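Local coordinates for sulfate permease family protein (Vibrio cholerae, PDB 4DGH) that forms the STAS domain of a SulP-family membrane transporter that probably carries anions such as sulfate, at residues Y7-L21 and E116-A128. Residues are numbered along the deposited sequence; the frame is centred on the assembly and turned at random. Where two conformers were deposited one is given.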
loop_
_atom_site.group_PDB
_atom_site.type_symbol
_atom_site.label_atom_id
_atom_site.label_comp_id
_atom_site.label_asym_id
_atom_site.label_seq_id
_atom_site.Cartn_x
_atom_site.Cartn_y
_atom_site.Cartn_z
ATOM N N TYR A 7 -12.057 -26.093 1.182
ATOM C CA TYR A 7 -12.138 -27.499 0.803
ATOM C C TYR A 7 -11.179 -28.399 1.611
ATOM O O TYR A 7 -11.567 -29.455 2.100
ATOM C CB TYR A 7 -11.796 -27.717 -0.654
ATOM C CG TYR A 7 -11.944 -29.166 -1.061
ATOM C CD1 TYR A 7 -13.219 -29.742 -1.108
ATOM C CD2 TYR A 7 -10.834 -29.950 -1.444
ATOM C CE1 TYR A 7 -13.398 -31.036 -1.490
ATOM C CE2 TYR A 7 -11.015 -31.286 -1.841
ATOM C CZ TYR A 7 -12.285 -31.809 -1.850
ATOM O OH TYR A 7 -12.553 -33.112 -2.208
ATOM N N GLU A 8 -9.919 -27.997 1.672
ATOM C CA GLU A 8 -8.933 -28.788 2.446
ATOM C C GLU A 8 -9.233 -28.801 3.937
ATOM O O GLU A 8 -9.078 -29.847 4.599
ATOM C CB GLU A 8 -7.522 -28.268 2.273
ATOM C CG GLU A 8 -6.832 -28.777 1.077
ATOM C CD GLU A 8 -6.849 -30.305 0.963
ATOM O OE1 GLU A 8 -6.575 -31.034 1.941
ATOM O OE2 GLU A 8 -7.161 -30.756 -0.146
ATOM N N LEU A 9 -9.685 -27.670 4.446
ATOM C CA LEU A 9 -10.140 -27.631 5.854
ATOM C C LEU A 9 -11.238 -28.666 6.108
ATOM O O LEU A 9 -11.127 -29.492 7.066
ATOM C CB LEU A 9 -10.548 -26.236 6.291
ATOM C CG LEU A 9 -9.373 -25.202 6.461
ATOM C CD1 LEU A 9 -9.924 -23.780 6.716
ATOM C CD2 LEU A 9 -8.414 -25.550 7.610
ATOM N N ALA A 10 -12.252 -28.701 5.227
ATOM C CA ALA A 10 -13.350 -29.676 5.457
ATOM C C ALA A 10 -12.830 -31.119 5.306
ATOM O O ALA A 10 -13.255 -32.011 6.064
ATOM C CB ALA A 10 -14.525 -29.412 4.520
ATOM N N GLN A 11 -11.901 -31.368 4.384
ATOM C CA GLN A 11 -11.299 -32.674 4.272
ATOM C C GLN A 11 -10.650 -33.114 5.553
ATOM O O GLN A 11 -10.621 -34.350 5.847
ATOM C CB GLN A 11 -10.327 -32.750 3.116
ATOM C CG GLN A 11 -10.972 -32.677 1.727
ATOM C CD GLN A 11 -11.913 -33.855 1.427
ATOM O OE1 GLN A 11 -13.165 -33.689 1.339
ATOM N NE2 GLN A 11 -11.336 -35.048 1.285
ATOM N N HIS A 12 -10.155 -32.152 6.334
ATOM C CA HIS A 12 -9.601 -32.452 7.640
ATOM C C HIS A 12 -10.526 -32.217 8.792
ATOM O O HIS A 12 -10.061 -32.151 9.954
ATOM C CB HIS A 12 -8.276 -31.674 7.849
ATOM C CG HIS A 12 -7.170 -32.136 6.933
ATOM N ND1 HIS A 12 -6.180 -32.946 7.340
ATOM C CD2 HIS A 12 -6.940 -31.883 5.573
ATOM C CE1 HIS A 12 -5.351 -33.215 6.282
ATOM N NE2 HIS A 12 -5.824 -32.563 5.212
ATOM N N GLY A 13 -11.823 -32.100 8.506
ATOM C CA GLY A 13 -12.846 -31.927 9.522
ATOM C C GLY A 13 -12.817 -30.601 10.287
ATOM O O GLY A 13 -13.258 -30.543 11.462
ATOM N N ARG A 14 -12.322 -29.538 9.647
ATOM C CA ARG A 14 -12.243 -28.198 10.273
ATOM C C ARG A 14 -13.008 -27.168 9.450
ATOM O O ARG A 14 -13.241 -27.371 8.260
ATOM C CB ARG A 14 -10.777 -27.717 10.318
ATOM C CG ARG A 14 -9.784 -28.686 10.947
ATOM C CD ARG A 14 -8.555 -27.853 11.264
ATOM N NE ARG A 14 -8.972 -26.601 11.910
ATOM C CZ ARG A 14 -8.880 -26.377 13.206
ATOM N NH1 ARG A 14 -9.273 -25.225 13.713
ATOM N NH2 ARG A 14 -8.392 -27.326 14.002
ATOM N N SER A 15 -13.385 -26.064 10.089
ATOM C CA SER A 15 -13.982 -24.925 9.381
ATOM C C SER A 15 -13.021 -23.719 9.372
ATOM O O SER A 15 -13.127 -22.839 8.507
ATOM C CB SER A 15 -15.317 -24.510 10.061
ATOM O OG SER A 15 -15.198 -24.697 11.472
ATOM N N THR A 16 -12.093 -23.704 10.329
ATOM C CA THR A 16 -11.212 -22.573 10.536
ATOM C C THR A 16 -9.753 -23.096 10.521
ATOM O O THR A 16 -9.474 -24.266 10.870
ATOM C CB THR A 16 -11.470 -21.829 11.860
ATOM O OG1 THR A 16 -11.087 -22.637 12.967
ATOM C CG2 THR A 16 -12.921 -21.301 12.002
ATOM N N LEU A 17 -8.846 -22.212 10.100
ATOM C CA LEU A 17 -7.441 -22.539 10.049
ATOM C C LEU A 17 -7.033 -22.808 11.502
ATOM O O LEU A 17 -7.414 -22.045 12.432
ATOM C CB LEU A 17 -6.676 -21.293 9.595
ATOM C CG LEU A 17 -6.316 -21.094 8.121
ATOM C CD1 LEU A 17 -5.521 -19.768 8.105
ATOM C CD2 LEU A 17 -5.449 -22.250 7.613
ATOM N N PRO A 18 -6.338 -23.909 11.734
ATOM C CA PRO A 18 -5.929 -24.117 13.150
ATOM C C PRO A 18 -4.904 -23.129 13.599
ATOM O O PRO A 18 -4.162 -22.538 12.777
ATOM C CB PRO A 18 -5.368 -25.513 13.178
ATOM C CG PRO A 18 -4.848 -25.708 11.768
ATOM C CD PRO A 18 -5.726 -24.894 10.837
ATOM N N ARG A 19 -4.870 -22.957 14.921
ATOM C CA ARG A 19 -3.986 -21.991 15.552
ATOM C C ARG A 19 -2.503 -22.165 15.138
ATOM O O ARG A 19 -1.744 -21.174 15.103
ATOM C CB ARG A 19 -4.029 -22.259 17.073
ATOM C CG ARG A 19 -4.162 -21.007 17.876
ATOM C CD ARG A 19 -4.463 -21.409 19.322
ATOM N NE ARG A 19 -3.362 -22.271 19.714
ATOM C CZ ARG A 19 -2.282 -21.804 20.329
ATOM N NH1 ARG A 19 -2.244 -20.516 20.664
ATOM N NH2 ARG A 19 -1.272 -22.613 20.624
ATOM N N GLU A 20 -2.092 -23.420 14.938
ATOM C CA GLU A 20 -0.738 -23.749 14.487
ATOM C C GLU A 20 -0.303 -23.362 13.086
ATOM O O GLU A 20 0.892 -23.454 12.824
ATOM C CB GLU A 20 -0.347 -25.232 14.718
ATOM C CG GLU A 20 -0.503 -25.592 16.158
ATOM C CD GLU A 20 -1.888 -26.113 16.459
ATOM O OE1 GLU A 20 -2.943 -25.815 15.763
ATOM O OE2 GLU A 20 -1.887 -26.956 17.360
ATOM N N LEU A 21 -1.226 -22.913 12.208
ATOM C CA LEU A 21 -0.836 -22.684 10.811
ATOM C C LEU A 21 -1.170 -21.234 10.436
ATOM O O LEU A 21 -2.297 -20.754 10.709
ATOM C CB LEU A 21 -1.661 -23.639 9.965
ATOM C CG LEU A 21 -1.492 -23.476 8.463
ATOM C CD1 LEU A 21 -0.050 -23.821 8.123
ATOM C CD2 LEU A 21 -2.414 -24.461 7.816
ATOM N N GLU A 116 -2.833 -25.821 -2.489
ATOM C CA GLU A 116 -3.639 -26.828 -1.806
ATOM C C GLU A 116 -2.773 -27.994 -1.358
ATOM O O GLU A 116 -2.992 -28.602 -0.289
ATOM C CB GLU A 116 -4.749 -27.329 -2.710
ATOM C CG GLU A 116 -5.809 -27.982 -1.894
ATOM C CD GLU A 116 -6.996 -28.254 -2.741
ATOM O OE1 GLU A 116 -7.062 -27.579 -3.810
ATOM O OE2 GLU A 116 -7.783 -29.131 -2.313
ATOM N N GLY A 117 -1.725 -28.284 -2.110
ATOM C CA GLY A 117 -0.877 -29.374 -1.573
ATOM C C GLY A 117 -0.032 -28.944 -0.334
ATOM O O GLY A 117 0.215 -29.762 0.590
ATOM N N ALA A 118 0.392 -27.677 -0.282
ATOM C CA ALA A 118 1.084 -27.169 0.955
ATOM C C ALA A 118 0.149 -27.182 2.162
ATOM O O ALA A 118 0.548 -27.581 3.263
ATOM C CB ALA A 118 1.577 -25.704 0.681
ATOM N N LEU A 119 -1.123 -26.781 1.934
ATOM C CA LEU A 119 -2.126 -26.690 3.001
ATOM C C LEU A 119 -2.458 -28.093 3.508
ATOM O O LEU A 119 -2.476 -28.335 4.728
ATOM C CB LEU A 119 -3.414 -25.966 2.490
ATOM C CG LEU A 119 -4.661 -25.987 3.472
ATOM C CD1 LEU A 119 -4.185 -25.228 4.703
ATOM C CD2 LEU A 119 -5.795 -25.204 2.850
ATOM N N SER A 120 -2.709 -29.013 2.582
ATOM C CA SER A 120 -2.903 -30.435 2.913
ATOM C C SER A 120 -1.718 -31.004 3.735
ATOM O O SER A 120 -1.877 -31.591 4.853
ATOM C CB SER A 120 -3.170 -31.225 1.590
ATOM O OG SER A 120 -3.043 -32.615 1.884
ATOM N N ALA A 121 -0.498 -30.798 3.243
ATOM C CA ALA A 121 0.666 -31.262 4.006
ATOM C C ALA A 121 0.782 -30.646 5.397
ATOM O O ALA A 121 1.168 -31.342 6.356
ATOM C CB ALA A 121 1.954 -31.055 3.259
ATOM N N ALA A 122 0.465 -29.374 5.528
ATOM C CA ALA A 122 0.626 -28.714 6.833
ATOM C C ALA A 122 -0.417 -29.238 7.808
ATOM O O ALA A 122 -0.123 -29.521 9.011
ATOM C CB ALA A 122 0.398 -27.195 6.705
ATOM N N LEU A 123 -1.635 -29.357 7.324
ATOM C CA LEU A 123 -2.745 -29.802 8.224
ATOM C C LEU A 123 -2.456 -31.238 8.658
ATOM O O LEU A 123 -2.701 -31.610 9.822
ATOM C CB LEU A 123 -4.087 -29.736 7.538
ATOM C CG LEU A 123 -4.618 -28.327 7.159
ATOM C CD1 LEU A 123 -5.848 -28.433 6.229
ATOM C CD2 LEU A 123 -4.925 -27.636 8.470
ATOM N N THR A 124 -1.882 -32.035 7.770
ATOM C CA THR A 124 -1.495 -33.407 8.131
ATOM C C THR A 124 -0.370 -33.451 9.179
ATOM O O THR A 124 -0.423 -34.263 10.126
ATOM C CB THR A 124 -1.008 -34.143 6.879
ATOM O OG1 THR A 124 -2.129 -34.308 5.996
ATOM C CG2 THR A 124 -0.428 -35.565 7.222
ATOM N N GLU A 125 0.646 -32.608 9.007
ATOM C CA GLU A 125 1.731 -32.505 9.982
ATOM C C GLU A 125 1.257 -31.994 11.358
ATOM O O GLU A 125 1.659 -32.507 12.411
ATOM C CB GLU A 125 2.854 -31.619 9.458
ATOM C CG GLU A 125 3.900 -31.301 10.515
ATOM C CD GLU A 125 5.226 -30.824 9.908
ATOM O OE1 GLU A 125 5.325 -30.621 8.654
ATOM O OE2 GLU A 125 6.185 -30.645 10.688
ATOM N N ILE A 126 0.367 -31.017 11.360
ATOM C CA ILE A 126 -0.201 -30.532 12.625
ATOM C C ILE A 126 -1.008 -31.614 13.340
ATOM O O ILE A 126 -0.927 -31.757 14.571
ATOM C CB ILE A 126 -1.026 -29.228 12.409
ATOM C CG1 ILE A 126 -0.029 -28.105 12.126
ATOM C CG2 ILE A 126 -1.803 -28.878 13.679
ATOM C CD1 ILE A 126 -0.518 -26.925 11.269
ATOM N N GLU A 127 -1.824 -32.365 12.612
ATOM C CA GLU A 127 -2.525 -33.509 13.195
ATOM C C GLU A 127 -1.624 -34.623 13.751
ATOM O O GLU A 127 -2.024 -35.332 14.688
ATOM C CB GLU A 127 -3.413 -34.171 12.168
ATOM C CG GLU A 127 -4.629 -33.357 11.852
ATOM C CD GLU A 127 -5.163 -33.640 10.436
ATOM O OE1 GLU A 127 -4.730 -34.581 9.716
ATOM O OE2 GLU A 127 -6.072 -32.927 10.048
ATOM N N ALA A 128 -0.464 -34.845 13.164
ATOM C CA ALA A 128 0.408 -35.898 13.690
ATOM C C ALA A 128 1.044 -35.376 14.993
ATOM O O ALA A 128 1.099 -36.104 15.979
ATOM C CB ALA A 128 1.457 -36.319 12.661
#
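A His-carboxylate hydrogen bond joins H12, just past the end of helix 3-11 in this STAS domain, to E127 of the C-terminal helix. The segments of helix 7-11 and helix 116-128 run in roughly the same direction, 28° apart. H12 ND1 donates to E127 OE2 at 2.7 Å, on the syn side of the carboxylate, with a bent N-H...O angle of 147°. A weak second bond goes to E127 OE1. E127 reaches the ring with an extended chain. L123 CB sits over the centre of the imidazole face, 3.8 Å from the ring centroid, in a CH-pi contact. The ring is thus held by its edge and by one face. L123 CD1 touches H12 CD2, while CD2 lies 3.7 Å from P18 CD. With CG anti to its N (chi1 175°), L21 sends CD2 to L119 CD1 and CD1 to A122 CB. I126 CD1 packs on L21 CB at 3.7 Å and also touches E20 CB. E8 is a knob in the hole made by E116, L119, S120 and L123. G13 closes the first helix in a Schellman motif, and the chain then turns into strand 21-25. Helix 7-11 and the loop after it pack in this chain on helix 116-128, which flanks the parallel sheet of the alpha/beta STAS fold.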